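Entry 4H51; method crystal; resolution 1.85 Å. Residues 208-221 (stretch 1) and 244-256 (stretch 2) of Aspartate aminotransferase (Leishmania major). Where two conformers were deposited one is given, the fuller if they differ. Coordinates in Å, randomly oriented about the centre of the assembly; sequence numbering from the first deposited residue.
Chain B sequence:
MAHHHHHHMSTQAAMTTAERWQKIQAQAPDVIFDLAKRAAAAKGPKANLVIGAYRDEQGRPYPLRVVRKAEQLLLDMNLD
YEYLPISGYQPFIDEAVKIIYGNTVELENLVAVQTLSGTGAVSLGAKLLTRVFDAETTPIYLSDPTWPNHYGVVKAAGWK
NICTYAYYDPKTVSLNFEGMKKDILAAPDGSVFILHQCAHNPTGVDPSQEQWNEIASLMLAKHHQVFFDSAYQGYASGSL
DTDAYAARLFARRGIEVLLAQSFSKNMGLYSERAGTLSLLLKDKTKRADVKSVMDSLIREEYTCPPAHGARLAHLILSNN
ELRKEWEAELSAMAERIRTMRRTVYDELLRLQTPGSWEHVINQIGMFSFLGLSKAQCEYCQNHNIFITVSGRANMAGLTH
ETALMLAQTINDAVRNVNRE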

# COMPACT_ATOMS: atom_id res chain seq x y z
N SER B 208 -11.19 -11.54 -29.44
CA SER B 208 -10.20 -12.06 -30.36
C SER B 208 -9.21 -10.96 -30.73
O SER B 208 -9.47 -9.76 -30.54
CB SER B 208 -10.89 -12.56 -31.63
OG SER B 208 -11.46 -11.49 -32.35
N GLN B 209 -8.10 -11.34 -31.33
CA GLN B 209 -7.17 -10.31 -31.83
C GLN B 209 -7.88 -9.35 -32.83
O GLN B 209 -7.63 -8.15 -32.83
CB GLN B 209 -5.96 -10.98 -32.49
CG GLN B 209 -5.04 -11.69 -31.47
CD GLN B 209 -3.69 -12.14 -32.06
OE1 GLN B 209 -3.43 -12.02 -33.25
NE2 GLN B 209 -2.83 -12.67 -31.21
N GLU B 210 -8.77 -9.89 -33.67
CA GLU B 210 -9.51 -9.09 -34.63
C GLU B 210 -10.43 -8.10 -33.90
O GLU B 210 -10.47 -6.92 -34.25
CB GLU B 210 -10.32 -9.94 -35.65
CG GLU B 210 -9.45 -10.83 -36.56
CD GLU B 210 -8.99 -12.16 -35.93
OE1 GLU B 210 -9.34 -12.48 -34.76
OE2 GLU B 210 -8.30 -12.95 -36.65
N GLN B 211 -11.16 -8.56 -32.90
CA GLN B 211 -11.99 -7.64 -32.06
C GLN B 211 -11.16 -6.56 -31.39
O GLN B 211 -11.55 -5.38 -31.38
CB GLN B 211 -12.80 -8.44 -31.03
CG GLN B 211 -13.89 -9.24 -31.75
CD GLN B 211 -14.55 -10.30 -30.89
OE1 GLN B 211 -13.99 -10.83 -29.95
NE2 GLN B 211 -15.77 -10.63 -31.26
N TRP B 212 -9.99 -6.92 -30.88
CA TRP B 212 -9.11 -5.91 -30.29
C TRP B 212 -8.73 -4.83 -31.25
O TRP B 212 -8.66 -3.68 -30.86
CB TRP B 212 -7.83 -6.48 -29.73
CG TRP B 212 -7.96 -7.10 -28.37
CD1 TRP B 212 -7.62 -8.40 -28.01
CD2 TRP B 212 -8.41 -6.47 -27.14
NE1 TRP B 212 -7.84 -8.59 -26.67
CE2 TRP B 212 -8.33 -7.48 -26.11
CE3 TRP B 212 -8.85 -5.20 -26.81
CZ2 TRP B 212 -8.67 -7.20 -24.79
CZ3 TRP B 212 -9.21 -4.95 -25.50
CH2 TRP B 212 -9.09 -5.91 -24.52
N ASN B 213 -8.40 -5.19 -32.50
CA ASN B 213 -8.06 -4.17 -33.49
C ASN B 213 -9.24 -3.22 -33.72
O ASN B 213 -9.05 -1.97 -33.82
CB ASN B 213 -7.61 -4.83 -34.81
CG ASN B 213 -6.89 -3.85 -35.75
OD1 ASN B 213 -5.96 -3.14 -35.35
ND2 ASN B 213 -7.27 -3.86 -37.02
N GLU B 214 -10.46 -3.76 -33.78
CA GLU B 214 -11.65 -2.89 -33.97
C GLU B 214 -11.87 -2.01 -32.74
O GLU B 214 -12.19 -0.85 -32.89
CB GLU B 214 -12.90 -3.69 -34.20
CG GLU B 214 -12.97 -4.35 -35.56
CD GLU B 214 -14.38 -4.88 -35.88
OE1 GLU B 214 -15.37 -4.13 -35.73
OE2 GLU B 214 -14.50 -6.07 -36.25
N ILE B 215 -11.60 -2.54 -31.55
CA ILE B 215 -11.78 -1.74 -30.33
C ILE B 215 -10.77 -0.60 -30.31
O ILE B 215 -11.10 0.53 -29.93
CB ILE B 215 -11.61 -2.58 -29.07
CG1 ILE B 215 -12.72 -3.61 -28.95
CG2 ILE B 215 -11.66 -1.67 -27.81
CD1 ILE B 215 -12.35 -4.75 -28.02
N ALA B 216 -9.53 -0.88 -30.72
CA ALA B 216 -8.52 0.20 -30.81
C ALA B 216 -8.98 1.31 -31.76
O ALA B 216 -8.84 2.47 -31.42
CB ALA B 216 -7.16 -0.32 -31.23
N SER B 217 -9.47 0.96 -32.93
CA SER B 217 -9.95 1.97 -33.88
C SER B 217 -11.04 2.87 -33.28
O SER B 217 -11.05 4.08 -33.51
CB SER B 217 -10.53 1.30 -35.13
OG SER B 217 -9.51 0.63 -35.80
N LEU B 218 -11.95 2.28 -32.54
CA LEU B 218 -13.04 3.02 -31.90
C LEU B 218 -12.52 3.92 -30.77
O LEU B 218 -12.99 5.06 -30.61
CB LEU B 218 -14.07 2.05 -31.31
CG LEU B 218 -14.83 1.24 -32.34
CD1 LEU B 218 -15.86 0.40 -31.60
CD2 LEU B 218 -15.52 2.14 -33.35
N MET B 219 -11.56 3.42 -29.99
CA MET B 219 -10.99 4.25 -28.90
C MET B 219 -10.25 5.47 -29.45
O MET B 219 -10.27 6.55 -28.85
CB MET B 219 -10.03 3.44 -28.00
CG MET B 219 -10.71 2.24 -27.31
SD MET B 219 -11.83 2.86 -26.05
CE MET B 219 -12.78 1.37 -25.70
N LEU B 220 -9.60 5.30 -30.61
CA LEU B 220 -8.90 6.40 -31.23
C LEU B 220 -9.91 7.38 -31.83
O LEU B 220 -9.78 8.56 -31.62
CB LEU B 220 -7.92 5.91 -32.32
CG LEU B 220 -6.65 5.26 -31.83
CD1 LEU B 220 -6.12 4.21 -32.83
CD2 LEU B 220 -5.57 6.31 -31.49
N ALA B 221 -10.94 6.88 -32.50
CA ALA B 221 -11.93 7.74 -33.16
C ALA B 221 -12.68 8.62 -32.17
O ALA B 221 -12.99 9.77 -32.47
CB ALA B 221 -12.93 6.88 -33.95
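Stretch 2 244-256: AYAARLFARRGIE

Phe250 is the apolar centre of the contact: its side chain fits as a knob among Trp212, Ile215, Ala216 and Met219. Ala216 CB lies over one ring face, 4.0 Å from the Phe250 centroid and 20° off the normal, while Ile215 CG2 meets the ring edge at Phe250 CZ, 3.9 Å away. The backbones are close here: Ala216 CA and Phe250 CA are 6.1 Å apart.

Stretch 2 is helical over 245-252 and runs in broadly the same direction as helix 209-221, crossing it at -39° with axes 10.0 Å apart at closest approach. The register follows: toward the N-terminal ends, Ala246 CB sits over the Trp212 five-membered ring, 3.5 Å from its centroid, and Gln209 CG covers the Tyr245 ring, 3.8 Å from its centroid. Beyond the helix, Gly254 adopts a positive phi (89°), and the extended Ile255 (-81/135) points its CA-to-CB bond toward stretch 1, with Ile255 CG1 3.7 Å from Leu220 CG.

Arg253, first to leave helical angles, forms the polar edge. Its NH2 donates to Ser217 OG at 2.8 Å (156°), and its NH1 to the same Ser217 OG at 3.1 Å; bonds from Arg253 NH1 to Asn213 OD1 (2.8 Å, 125°) and Asn213 O (3.0 Å, 128°) are weak.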

# COMPACT_ATOMS: atom_id res chain seq x y z
N ALA B 244 0.11 -10.42 -24.18
CA ALA B 244 0.32 -8.97 -24.26
C ALA B 244 -0.18 -8.32 -25.55
O ALA B 244 0.03 -7.13 -25.78
CB ALA B 244 1.81 -8.67 -24.09
N TYR B 245 -0.84 -9.09 -26.41
CA TYR B 245 -1.22 -8.59 -27.72
C TYR B 245 -2.00 -7.28 -27.64
O TYR B 245 -1.72 -6.32 -28.36
CB TYR B 245 -2.05 -9.64 -28.48
CG TYR B 245 -2.39 -9.19 -29.88
CD1 TYR B 245 -1.48 -9.40 -30.92
CD2 TYR B 245 -3.59 -8.54 -30.17
CE1 TYR B 245 -1.77 -8.99 -32.21
CE2 TYR B 245 -3.87 -8.12 -31.47
CZ TYR B 245 -2.94 -8.33 -32.48
OH TYR B 245 -3.18 -7.94 -33.79
N ALA B 246 -2.97 -7.21 -26.75
CA ALA B 246 -3.87 -6.07 -26.75
C ALA B 246 -3.13 -4.79 -26.40
O ALA B 246 -3.20 -3.79 -27.11
CB ALA B 246 -5.08 -6.32 -25.83
N ALA B 247 -2.43 -4.78 -25.27
CA ALA B 247 -1.63 -3.63 -24.87
C ALA B 247 -0.61 -3.28 -25.94
O ALA B 247 -0.40 -2.10 -26.24
CB ALA B 247 -0.89 -3.92 -23.55
N ARG B 248 0.06 -4.28 -26.53
CA ARG B 248 1.08 -3.98 -27.57
C ARG B 248 0.50 -3.41 -28.84
O ARG B 248 1.08 -2.50 -29.44
CB ARG B 248 1.99 -5.19 -27.91
CG ARG B 248 2.82 -5.65 -26.74
CD ARG B 248 3.67 -6.86 -27.04
NE ARG B 248 4.38 -7.28 -25.81
CZ ARG B 248 5.10 -8.38 -25.75
NH1 ARG B 248 5.26 -9.13 -26.82
NH2 ARG B 248 5.69 -8.70 -24.61
N LEU B 249 -0.67 -3.90 -29.23
CA LEU B 249 -1.41 -3.33 -30.39
C LEU B 249 -1.85 -1.92 -30.14
O LEU B 249 -1.69 -1.07 -31.01
CB LEU B 249 -2.68 -4.15 -30.68
CG LEU B 249 -3.68 -3.67 -31.75
CD1 LEU B 249 -3.15 -3.74 -33.18
CD2 LEU B 249 -4.93 -4.51 -31.59
N PHE B 250 -2.44 -1.65 -28.97
CA PHE B 250 -2.87 -0.29 -28.66
C PHE B 250 -1.68 0.68 -28.67
O PHE B 250 -1.80 1.81 -29.16
CB PHE B 250 -3.67 -0.23 -27.34
CG PHE B 250 -5.11 -0.74 -27.42
CD1 PHE B 250 -5.45 -1.89 -28.11
CD2 PHE B 250 -6.11 -0.09 -26.74
CE1 PHE B 250 -6.73 -2.36 -28.14
CE2 PHE B 250 -7.43 -0.55 -26.78
CZ PHE B 250 -7.73 -1.68 -27.50
N ALA B 251 -0.55 0.27 -28.11
CA ALA B 251 0.66 1.10 -28.12
C ALA B 251 1.05 1.38 -29.55
O ALA B 251 1.29 2.51 -29.91
CB ALA B 251 1.83 0.40 -27.41
N ARG B 252 1.16 0.31 -30.35
CA ARG B 252 1.62 0.43 -31.73
C ARG B 252 0.72 1.36 -32.50
O ARG B 252 1.21 2.09 -33.38
CB ARG B 252 1.69 -0.91 -32.46
N ARG B 253 -0.59 1.39 -32.16
CA ARG B 253 -1.52 2.25 -32.88
C ARG B 253 -1.71 3.65 -32.28
O ARG B 253 -2.59 4.38 -32.72
CB ARG B 253 -2.86 1.55 -33.09
CG ARG B 253 -2.67 0.43 -34.13
CD ARG B 253 -3.95 -0.15 -34.61
NE ARG B 253 -4.83 0.89 -35.16
CZ ARG B 253 -6.13 0.72 -35.29
NH1 ARG B 253 -6.69 -0.44 -34.91
NH2 ARG B 253 -6.88 1.70 -35.74
N GLY B 254 -0.86 4.03 -31.33
CA GLY B 254 -0.75 5.43 -30.88
C GLY B 254 -1.69 5.81 -29.74
O GLY B 254 -1.90 7.00 -29.48
N ILE B 255 -2.24 4.83 -29.05
CA ILE B 255 -3.13 5.08 -27.90
C ILE B 255 -2.24 5.36 -26.69
O ILE B 255 -1.22 4.64 -26.48
CB ILE B 255 -4.06 3.87 -27.66
CG1 ILE B 255 -5.02 3.76 -28.85
CG2 ILE B 255 -4.83 3.97 -26.30
CD1 ILE B 255 -5.95 2.57 -28.88
N GLU B 256 -2.57 6.40 -25.91
CA GLU B 256 -1.89 6.66 -24.64
C GLU B 256 -2.36 5.71 -23.55
O GLU B 256 -3.15 6.10 -22.67
CB GLU B 256 -2.07 8.12 -24.24
CG GLU B 256 -1.20 9.01 -25.12
CD GLU B 256 -1.39 10.47 -24.85
OE1 GLU B 256 -2.51 10.87 -24.43
OE2 GLU B 256 -0.44 11.24 -25.07